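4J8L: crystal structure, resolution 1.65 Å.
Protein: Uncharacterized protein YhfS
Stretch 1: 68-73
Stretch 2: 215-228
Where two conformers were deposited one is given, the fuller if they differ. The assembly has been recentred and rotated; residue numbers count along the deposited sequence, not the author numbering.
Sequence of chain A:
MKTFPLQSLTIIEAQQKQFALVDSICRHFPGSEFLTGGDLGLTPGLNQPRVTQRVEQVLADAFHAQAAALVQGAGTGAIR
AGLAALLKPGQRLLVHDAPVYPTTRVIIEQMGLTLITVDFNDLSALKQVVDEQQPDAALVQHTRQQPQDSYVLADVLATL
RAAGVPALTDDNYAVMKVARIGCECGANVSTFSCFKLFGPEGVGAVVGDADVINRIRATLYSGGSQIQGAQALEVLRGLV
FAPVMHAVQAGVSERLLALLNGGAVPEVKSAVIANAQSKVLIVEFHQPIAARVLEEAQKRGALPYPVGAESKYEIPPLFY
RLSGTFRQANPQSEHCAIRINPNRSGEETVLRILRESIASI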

# COMPACT_ATOMS: atom_id res chain seq x y z
N ALA A 68 15.96 -3.87 7.37
CA ALA A 68 15.26 -3.20 6.28
C ALA A 68 16.23 -2.64 5.25
O ALA A 68 17.40 -2.39 5.54
CB ALA A 68 14.36 -2.08 6.82
N ALA A 69 15.75 -2.46 4.02
CA ALA A 69 16.53 -1.81 2.99
C ALA A 69 15.65 -0.86 2.21
O ALA A 69 14.55 -1.24 1.79
CB ALA A 69 17.16 -2.83 2.04
N LEU A 70 16.12 0.36 2.01
CA LEU A 70 15.45 1.28 1.08
C LEU A 70 16.02 1.02 -0.31
O LEU A 70 17.22 0.77 -0.46
CB LEU A 70 15.68 2.74 1.52
CG LEU A 70 15.05 3.11 2.86
CD1 LEU A 70 15.39 4.56 3.27
CD2 LEU A 70 13.55 2.92 2.79
N VAL A 71 15.15 1.04 -1.32
CA VAL A 71 15.56 0.73 -2.69
C VAL A 71 14.94 1.72 -3.69
O VAL A 71 13.93 2.38 -3.40
CB VAL A 71 15.13 -0.69 -3.12
CG1 VAL A 71 15.74 -1.76 -2.19
CG2 VAL A 71 13.61 -0.80 -3.14
N GLN A 72 15.56 1.83 -4.86
CA GLN A 72 15.00 2.61 -5.95
C GLN A 72 13.80 1.89 -6.56
O GLN A 72 13.62 0.67 -6.39
CB GLN A 72 16.05 2.83 -7.04
CG GLN A 72 17.32 3.54 -6.57
CD GLN A 72 17.11 5.05 -6.37
OE1 GLN A 72 15.98 5.56 -6.33
NE2 GLN A 72 18.22 5.77 -6.25
N GLY A 73 12.97 2.65 -7.27
CA GLY A 73 11.83 2.05 -7.95
C GLY A 73 10.56 1.98 -7.11
O GLY A 73 9.57 1.37 -7.54
N ARG A 215 20.62 -10.29 1.30
CA ARG A 215 20.73 -10.68 -0.10
C ARG A 215 20.39 -9.51 -1.01
O ARG A 215 20.99 -9.34 -2.07
CB ARG A 215 19.84 -11.89 -0.43
CG ARG A 215 20.37 -13.19 0.17
CD ARG A 215 19.79 -14.42 -0.53
NE ARG A 215 18.38 -14.61 -0.26
CZ ARG A 215 17.90 -15.26 0.81
NH1 ARG A 215 18.74 -15.76 1.70
NH2 ARG A 215 16.60 -15.39 0.98
N ILE A 216 19.43 -8.69 -0.59
CA ILE A 216 19.08 -7.51 -1.35
C ILE A 216 20.24 -6.50 -1.34
O ILE A 216 20.67 -6.02 -2.38
CB ILE A 216 17.81 -6.85 -0.80
CG1 ILE A 216 16.60 -7.77 -1.03
CG2 ILE A 216 17.59 -5.48 -1.44
CD1 ILE A 216 15.31 -7.24 -0.45
N ARG A 217 20.77 -6.21 -0.15
CA ARG A 217 21.85 -5.24 -0.05
C ARG A 217 23.07 -5.63 -0.89
O ARG A 217 23.74 -4.77 -1.46
CB ARG A 217 22.24 -4.98 1.41
CG ARG A 217 21.21 -4.15 2.18
CD ARG A 217 21.21 -2.67 1.72
NE ARG A 217 22.57 -2.14 1.68
CZ ARG A 217 22.97 -1.12 0.93
NH1 ARG A 217 22.10 -0.47 0.16
NH2 ARG A 217 24.24 -0.74 0.95
N ALA A 218 23.33 -6.93 -0.98
CA ALA A 218 24.48 -7.43 -1.74
C ALA A 218 24.39 -7.11 -3.24
O ALA A 218 25.42 -7.08 -3.91
CB ALA A 218 24.68 -8.94 -1.51
N THR A 219 23.18 -6.88 -3.74
CA THR A 219 22.98 -6.58 -5.17
C THR A 219 23.08 -5.09 -5.46
O THR A 219 23.14 -4.69 -6.62
CB THR A 219 21.60 -7.06 -5.69
OG1 THR A 219 20.56 -6.27 -5.10
CG2 THR A 219 21.40 -8.52 -5.35
N LEU A 220 23.09 -4.28 -4.40
CA LEU A 220 23.05 -2.82 -4.56
C LEU A 220 24.47 -2.26 -4.64
O LEU A 220 24.92 -1.52 -3.77
CB LEU A 220 22.26 -2.19 -3.41
CG LEU A 220 20.83 -2.72 -3.28
CD1 LEU A 220 20.06 -1.93 -2.24
CD2 LEU A 220 20.09 -2.69 -4.63
N TYR A 221 25.18 -2.63 -5.71
CA TYR A 221 26.59 -2.28 -5.86
C TYR A 221 26.86 -0.81 -6.17
O TYR A 221 27.84 -0.24 -5.71
CB TYR A 221 27.23 -3.11 -6.97
CG TYR A 221 27.31 -4.60 -6.71
CD1 TYR A 221 28.32 -5.13 -5.91
CD2 TYR A 221 26.40 -5.48 -7.30
CE1 TYR A 221 28.41 -6.50 -5.68
CE2 TYR A 221 26.48 -6.85 -7.07
CZ TYR A 221 27.48 -7.35 -6.26
OH TYR A 221 27.58 -8.71 -6.03
N SER A 222 25.99 -0.22 -6.99
CA SER A 222 26.29 1.04 -7.66
C SER A 222 25.94 2.28 -6.84
O SER A 222 25.18 2.21 -5.89
CB SER A 222 25.53 1.10 -8.99
OG SER A 222 24.14 1.23 -8.76
N GLY A 223 26.51 3.41 -7.23
CA GLY A 223 26.12 4.68 -6.64
C GLY A 223 24.63 4.98 -6.82
O GLY A 223 23.96 5.42 -5.89
N GLY A 224 24.11 4.73 -8.01
CA GLY A 224 22.71 5.02 -8.28
C GLY A 224 21.74 4.14 -7.53
O GLY A 224 20.58 4.52 -7.34
N SER A 225 22.20 2.97 -7.11
CA SER A 225 21.37 2.00 -6.40
C SER A 225 20.95 2.52 -5.03
O SER A 225 19.92 2.11 -4.49
CB SER A 225 22.12 0.67 -6.22
OG SER A 225 22.29 -0.03 -7.44
N GLN A 226 21.76 3.41 -4.47
CA GLN A 226 21.58 3.85 -3.08
C GLN A 226 20.51 4.91 -2.92
O GLN A 226 20.24 5.70 -3.82
CB GLN A 226 22.89 4.41 -2.50
CG GLN A 226 24.11 3.53 -2.72
CD GLN A 226 23.87 2.07 -2.35
OE1 GLN A 226 23.20 1.76 -1.36
NE2 GLN A 226 24.41 1.16 -3.16
N ILE A 227 19.92 4.93 -1.74
CA ILE A 227 19.02 6.01 -1.35
C ILE A 227 19.85 7.00 -0.51
O ILE A 227 20.51 6.61 0.46
CB ILE A 227 17.83 5.45 -0.56
CG1 ILE A 227 17.03 4.46 -1.44
CG2 ILE A 227 16.91 6.56 -0.06
CD1 ILE A 227 16.69 5.00 -2.85
N GLN A 228 19.86 8.27 -0.91
CA GLN A 228 20.73 9.23 -0.21
C GLN A 228 20.17 9.61 1.16
O GLN A 228 18.97 9.43 1.42
CB GLN A 228 20.95 10.48 -1.07
CG GLN A 228 21.59 10.18 -2.43
CD GLN A 228 22.94 9.47 -2.31
OE1 GLN A 228 23.66 9.63 -1.33
NE2 GLN A 228 23.29 8.68 -3.32
O HOH W 1 19.60 0.61 0.76
O HOH W 2 18.02 0.41 -5.35
O HOH W 3 18.98 7.97 -4.65

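Strand 68-72 lies beside the last turn of the helix, 215-219, and the loop that follows it, and the second stretch curls so that its helix and its returning segment both touch the strand. The strand and helix run at 37° to each other, 9.1 Å apart at closest approach, and together the two stretches bury 418 Å². No backbone-to-backbone hydrogen bond joins them; the fit rests on apolar packing, one side-chain hydrogen bond and bridging waters.

The largest bump is Ile227, which points toward the strand and loses more surface to it than any other residue. Its CG1 rests 3.7 Å from Leu70 CB, and its CD1, with both chi angles in m, reaches along the strand to lie 3.8 Å from Val71 C and 3.5 Å from Gln72 CD. The branched side chain thus spans three consecutive strand residues, filling the space beside their backbone.

On the helix side the packing is looser. Ala69 points toward the helix and meets it with a single methyl: Ala69 CB is 4.4 Å from Ile216 CG2 and 4.1 Å from Arg217 CD, an aliphatic part of the arginine. Val71 has its CA-to-CB bond directed away, yet its CG1 reaches Ile216 CG2 at 4.2 Å and Leu220 CD1 at 4.3 Å. Ile216 and Leu220, both pointing toward the strand, therefore share one methyl of the valine.

Gln72 closes the far end of the contact. Its CA-to-CB bond points sideways, but chi1 and chi2, both m, fold the side chain so that its amide comes nearer the loop. There NE2 donates to Gly224 O (2.9 Å), while Gln72 CG packs 3.6 Å from Ser225 O. A long side chain ending in an amide suits this partly exposed edge: its methylene and amide carbon cover loop atoms while its nitrogen meets a carbonyl.

Water fills gaps that side chains leave. Water 2 accepts from Gln72 N at 2.9 Å and donates to Ser225 O at 2.7 Å, linking the backbones. Water 1 donates to Leu70 O (2.7 Å) and accepts a weak bond from Arg217 NH1 (2.8 Å).

The loop's shape is braced from within by buried Gln226, whose CA-to-CB bond points away from the strand. Its NE2 donates to Leu220 O (2.8 Å) and Ser222 O (3.0 Å), and its OE1 accepts from Arg217 NH1 (2.9 Å), tying the helix to the type I turn from Gly223 to Gln226, just before Ile227.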